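Local coordinates for protein UspA1 (Moraxella catarrhalis, PDB 3NTN) that acts as a trimeric autotransporter adhesin of the outer membrane, probably attaching the bacterium to host fibronectin and the receptor CEACAM1, at residues Ala4-Glu7 / Asn8-Val11; Val192-Asn195 / Lys196-Lys200. All blocks are in the same frame, centred on the assembly; numbering follows the deposited sequence.

Contact 1. Residues Ala4-Glu7 / Asn8-Val11; sequences ATIE and NSTV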
loop_
_atom_site.group_PDB
_atom_site.type_symbol
_atom_site.label_atom_id
_atom_site.label_comp_id
_atom_site.label_asym_id
_atom_site.label_seq_id
_atom_site.Cartn_x
_atom_site.Cartn_y
_atom_site.Cartn_z
ATOM N N ALA B 4 8.427 -19.823 35.544
ATOM C CA ALA B 4 9.650 -19.216 35.017
ATOM C C ALA B 4 10.957 -19.827 35.595
ATOM O O ALA B 4 11.635 -19.206 36.429
ATOM C CB ALA B 4 9.608 -17.698 35.215
ATOM N N THR B 5 11.312 -21.024 35.119
ATOM C CA THR B 5 12.507 -21.745 35.609
ATOM C C THR B 5 13.794 -21.433 34.832
ATOM O O THR B 5 14.846 -21.238 35.432
ATOM C CB THR B 5 12.307 -23.307 35.648
ATOM O OG1 THR B 5 11.731 -23.760 34.410
ATOM C CG2 THR B 5 11.430 -23.746 36.841
ATOM N N ILE B 6 13.689 -21.372 33.503
ATOM C CA ILE B 6 14.848 -21.268 32.585
ATOM C C ILE B 6 15.672 -19.995 32.772
ATOM O O ILE B 6 15.216 -19.030 33.390
ATOM C CB ILE B 6 14.413 -21.347 31.096
ATOM C CG1 ILE B 6 12.973 -21.859 30.978
ATOM C CG2 ILE B 6 15.425 -22.155 30.267
ATOM C CD1 ILE B 6 12.727 -23.337 31.379
ATOM N N GLU B 7 16.888 -20.003 32.231
ATOM C CA GLU B 7 17.750 -18.835 32.250
ATOM C C GLU B 7 16.970 -17.610 31.814
ATOM O O GLU B 7 16.331 -17.595 30.748
ATOM C CB GLU B 7 18.926 -19.021 31.305
ATOM C CG GLU B 7 20.230 -18.403 31.786
ATOM C CD GLU B 7 21.390 -18.739 30.868
ATOM O OE1 GLU B 7 22.412 -19.299 31.361
ATOM O OE2 GLU B 7 21.264 -18.456 29.650
ATOM N N ASN B 8 17.006 -16.611 32.691
ATOM C CA ASN B 8 16.514 -15.267 32.435
ATOM C C ASN B 8 15.058 -15.195 31.985
ATOM O O ASN B 8 14.682 -14.249 31.270
ATOM C CB ASN B 8 17.447 -14.528 31.459
ATOM C CG ASN B 8 18.865 -14.408 31.990
ATOM O OD1 ASN B 8 19.075 -14.082 33.161
ATOM N ND2 ASN B 8 19.849 -14.667 31.129
ATOM N N SER B 9 14.245 -16.174 32.395
ATOM C CA SER B 9 12.822 -16.096 32.092
ATOM C C SER B 9 11.991 -15.299 33.151
ATOM O O SER B 9 12.319 -15.276 34.350
ATOM C CB SER B 9 12.244 -17.463 31.750
ATOM O OG SER B 9 12.078 -18.268 32.889
ATOM N N THR B 10 10.950 -14.613 32.673
ATOM C CA THR B 10 10.158 -13.696 33.500
ATOM C C THR B 10 8.658 -13.836 33.252
ATOM O O THR B 10 8.200 -13.725 32.112
ATOM C CB THR B 10 10.588 -12.196 33.292
ATOM O OG1 THR B 10 11.980 -12.049 33.602
ATOM C CG2 THR B 10 9.767 -11.212 34.162
ATOM N N VAL B 11 7.929 -14.118 34.343
ATOM C CA VAL B 11 6.486 -13.827 34.550
ATOM C C VAL B 11 6.534 -13.042 35.879
ATOM O O VAL B 11 6.879 -13.614 36.905
ATOM C CB VAL B 11 5.699 -15.127 34.805
ATOM C CG1 VAL B 11 4.187 -14.838 34.878
ATOM C CG2 VAL B 11 6.063 -16.232 33.773
#

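Contact 2. Residues Val192-Asn195 / Lys196-Lys200; sequences VAQN and KADIK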
loop_
_atom_site.group_PDB
_atom_site.type_symbol
_atom_site.label_atom_id
_atom_site.label_comp_id
_atom_site.label_asym_id
_atom_site.label_seq_id
_atom_site.Cartn_x
_atom_site.Cartn_y
_atom_site.Cartn_z
ATOM N N VAL B 192 -7.000 10.227 -27.560
ATOM C CA VAL B 192 -7.743 9.141 -28.257
ATOM C C VAL B 192 -9.081 9.633 -28.789
ATOM O O VAL B 192 -9.446 9.380 -29.943
ATOM C CB VAL B 192 -7.951 7.904 -27.348
ATOM C CG1 VAL B 192 -8.886 6.813 -27.993
ATOM C CG2 VAL B 192 -6.611 7.326 -26.988
ATOM N N ALA B 193 -9.831 10.321 -27.932
ATOM C CA ALA B 193 -11.075 11.024 -28.326
ATOM C C ALA B 193 -10.877 12.008 -29.518
ATOM O O ALA B 193 -11.740 12.153 -30.427
ATOM C CB ALA B 193 -11.589 11.760 -27.127
ATOM N N GLN B 194 -9.719 12.681 -29.515
ATOM C CA GLN B 194 -9.425 13.617 -30.569
ATOM C C GLN B 194 -9.108 12.835 -31.846
ATOM O O GLN B 194 -9.587 13.202 -32.916
ATOM C CB GLN B 194 -8.279 14.569 -30.176
ATOM C CG GLN B 194 -7.972 15.685 -31.199
ATOM C CD GLN B 194 -9.194 16.622 -31.382
ATOM O OE1 GLN B 194 -9.613 17.299 -30.412
ATOM N NE2 GLN B 194 -9.772 16.655 -32.615
ATOM N N ASN B 195 -8.316 11.768 -31.757
ATOM C CA ASN B 195 -8.111 10.897 -32.904
ATOM C C ASN B 195 -9.398 10.355 -33.499
ATOM O O ASN B 195 -9.521 10.221 -34.716
ATOM C CB ASN B 195 -7.212 9.727 -32.547
ATOM C CG ASN B 195 -5.762 10.144 -32.468
ATOM O OD1 ASN B 195 -5.444 11.254 -32.866
ATOM N ND2 ASN B 195 -4.882 9.273 -31.945
ATOM N N LYS B 196 -10.344 9.993 -32.637
ATOM C CA LYS B 196 -11.548 9.405 -33.122
ATOM C C LYS B 196 -12.380 10.436 -33.918
ATOM O O LYS B 196 -12.979 10.071 -34.931
ATOM C CB LYS B 196 -12.349 8.858 -31.956
ATOM C CG LYS B 196 -13.668 8.276 -32.329
ATOM C CD LYS B 196 -14.231 7.570 -31.119
ATOM C CE LYS B 196 -15.722 7.335 -31.279
ATOM N NZ LYS B 196 -15.870 6.128 -32.126
ATOM N N ALA B 197 -12.410 11.694 -33.458
ATOM C CA ALA B 197 -13.119 12.773 -34.148
ATOM C C ALA B 197 -12.447 13.114 -35.473
ATOM O O ALA B 197 -13.137 13.336 -36.485
ATOM C CB ALA B 197 -13.166 14.016 -33.269
ATOM N N ASP B 198 -11.112 13.211 -35.453
ATOM C CA ASP B 198 -10.339 13.454 -36.643
ATOM C C ASP B 198 -10.664 12.393 -37.670
ATOM O O ASP B 198 -10.834 12.742 -38.824
ATOM C CB ASP B 198 -8.814 13.482 -36.358
ATOM C CG ASP B 198 -8.400 14.699 -35.530
ATOM O OD1 ASP B 198 -9.245 15.577 -35.269
ATOM O OD2 ASP B 198 -7.226 14.788 -35.118
ATOM N N ILE B 199 -10.782 11.130 -37.231
ATOM C CA ILE B 199 -11.148 10.009 -38.138
ATOM C C ILE B 199 -12.505 10.228 -38.793
ATOM O O ILE B 199 -12.674 10.054 -40.022
ATOM C CB ILE B 199 -11.064 8.599 -37.412
ATOM C CG1 ILE B 199 -9.598 8.202 -37.235
ATOM C CG2 ILE B 199 -11.810 7.489 -38.196
ATOM C CD1 ILE B 199 -9.271 7.285 -36.110
ATOM N N LYS B 200 -13.467 10.662 -37.988
ATOM C CA LYS B 200 -14.791 10.979 -38.493
ATOM C C LYS B 200 -14.763 12.162 -39.489
ATOM O O LYS B 200 -15.406 12.136 -40.542
ATOM C CB LYS B 200 -15.697 11.256 -37.305
ATOM C CG LYS B 200 -17.166 11.013 -37.597
ATOM C CD LYS B 200 -18.009 12.291 -37.422
ATOM C CE LYS B 200 -19.491 12.049 -37.672
ATOM N NZ LYS B 200 -19.810 12.061 -39.126
HETATM O O HOH W 1 -5.090 13.089 -34.901
#

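Contact 1. Residues Ala4-Glu7 / Asn8-Val11
A type II beta turn from Ile6 to Ser9 reverses the chain at the outermost coil of the beta-roll head, with Glu7 and Asn8 at its corners. The evidence is twofold. Ser9 N donates to Ile6 O at 3.2 Å with an N-H...O angle of 160°. Asn8, the second corner, takes a positive phi. The two arms then run back nearly antiparallel.

The hydroxyl of Ser9 points into the inside of the bend. With chi1 at 75°, OG sits between the backbone N and carbonyl carbon of its own residue and is turned toward the other arm, where it lies 3.4 Å from Ala4 CB and 3.3 Å from Ile6 O. OG also makes a weak hydrogen bond with Ala19 O. Farther along, the Ala4 methyl meets one branch of Val11, CB to CG2 at 4.1 Å. At the tip, Glu7 and Asn8 extend side by side, with Glu7 CG 3.8 Å from Asn8 ND2 and their carboxylate and amide planes 34° apart.

Backbone bonds from Thr10 to Ser24 and Val26 tie this arm to the following coil, and Thr10 packs on Gly13 of the second subunit: a tight turn leading into a short parallel strand, as in the left-handed beta-roll of YadA-like heads.

Contact 2. Residues Val192-Asn195 / Lys196-Lys200
Gln194 and Asp198, one helical turn apart in the trimeric coiled-coil stalk, reach for each other along the outside of the helix, their amide and carboxylate planes well away from parallel. Gln194 sends CG anti to its backbone N and then bends at chi2 (62°), which swings the amide forward along the helix. NE2 thereby donates to Asp198 OD1 at 2.9 Å. The two groups meet unequally: OD1 lies within 4° of the amide plane of Gln194, whereas NE2 stands above the carboxylate, 38° out of its plane.

Beneath this pair the helix keeps its regular i to i+4 bonds, among them Asp198 N to Gln194 O at 3.0 Å. On the inner side, Ile199 folds CG1 back over the preceding turn, 3.2 Å from Asn195 O. Val192 and Ile199 each pack on the same residue of the other two subunits, as core positions of a coiled coil do. Asn195 forms a polar core layer between them, its ND2 weakly hydrogen-bonded to Val192 O of the third subunit. The remaining amide oxygen faces a water that bridges to the aspartate, donating to Asn195 OD1 at 2.8 Å and to Asp198 OD2 at 2.7 Å.

Contacts 1 and 2 belong to the two architectures of the adhesin and lie on opposite sides of the chain's centre, their own centres 76 Å apart and their nearest atoms about 64 Å apart, so they do not touch. Contact 1 is near the start of the chain, at the outer end of the head; contact 2 follows much later, on the helix 182-217. Both touch the second subunit, but contact 2 also meets the third, with buried residues at the trimer axis, while contact 1 is largely a surface turn. The nickel ion is bound by His216 and His220, which probably belong to a purification tag at the C-terminal end of the chain, beyond contact 2 in sequence.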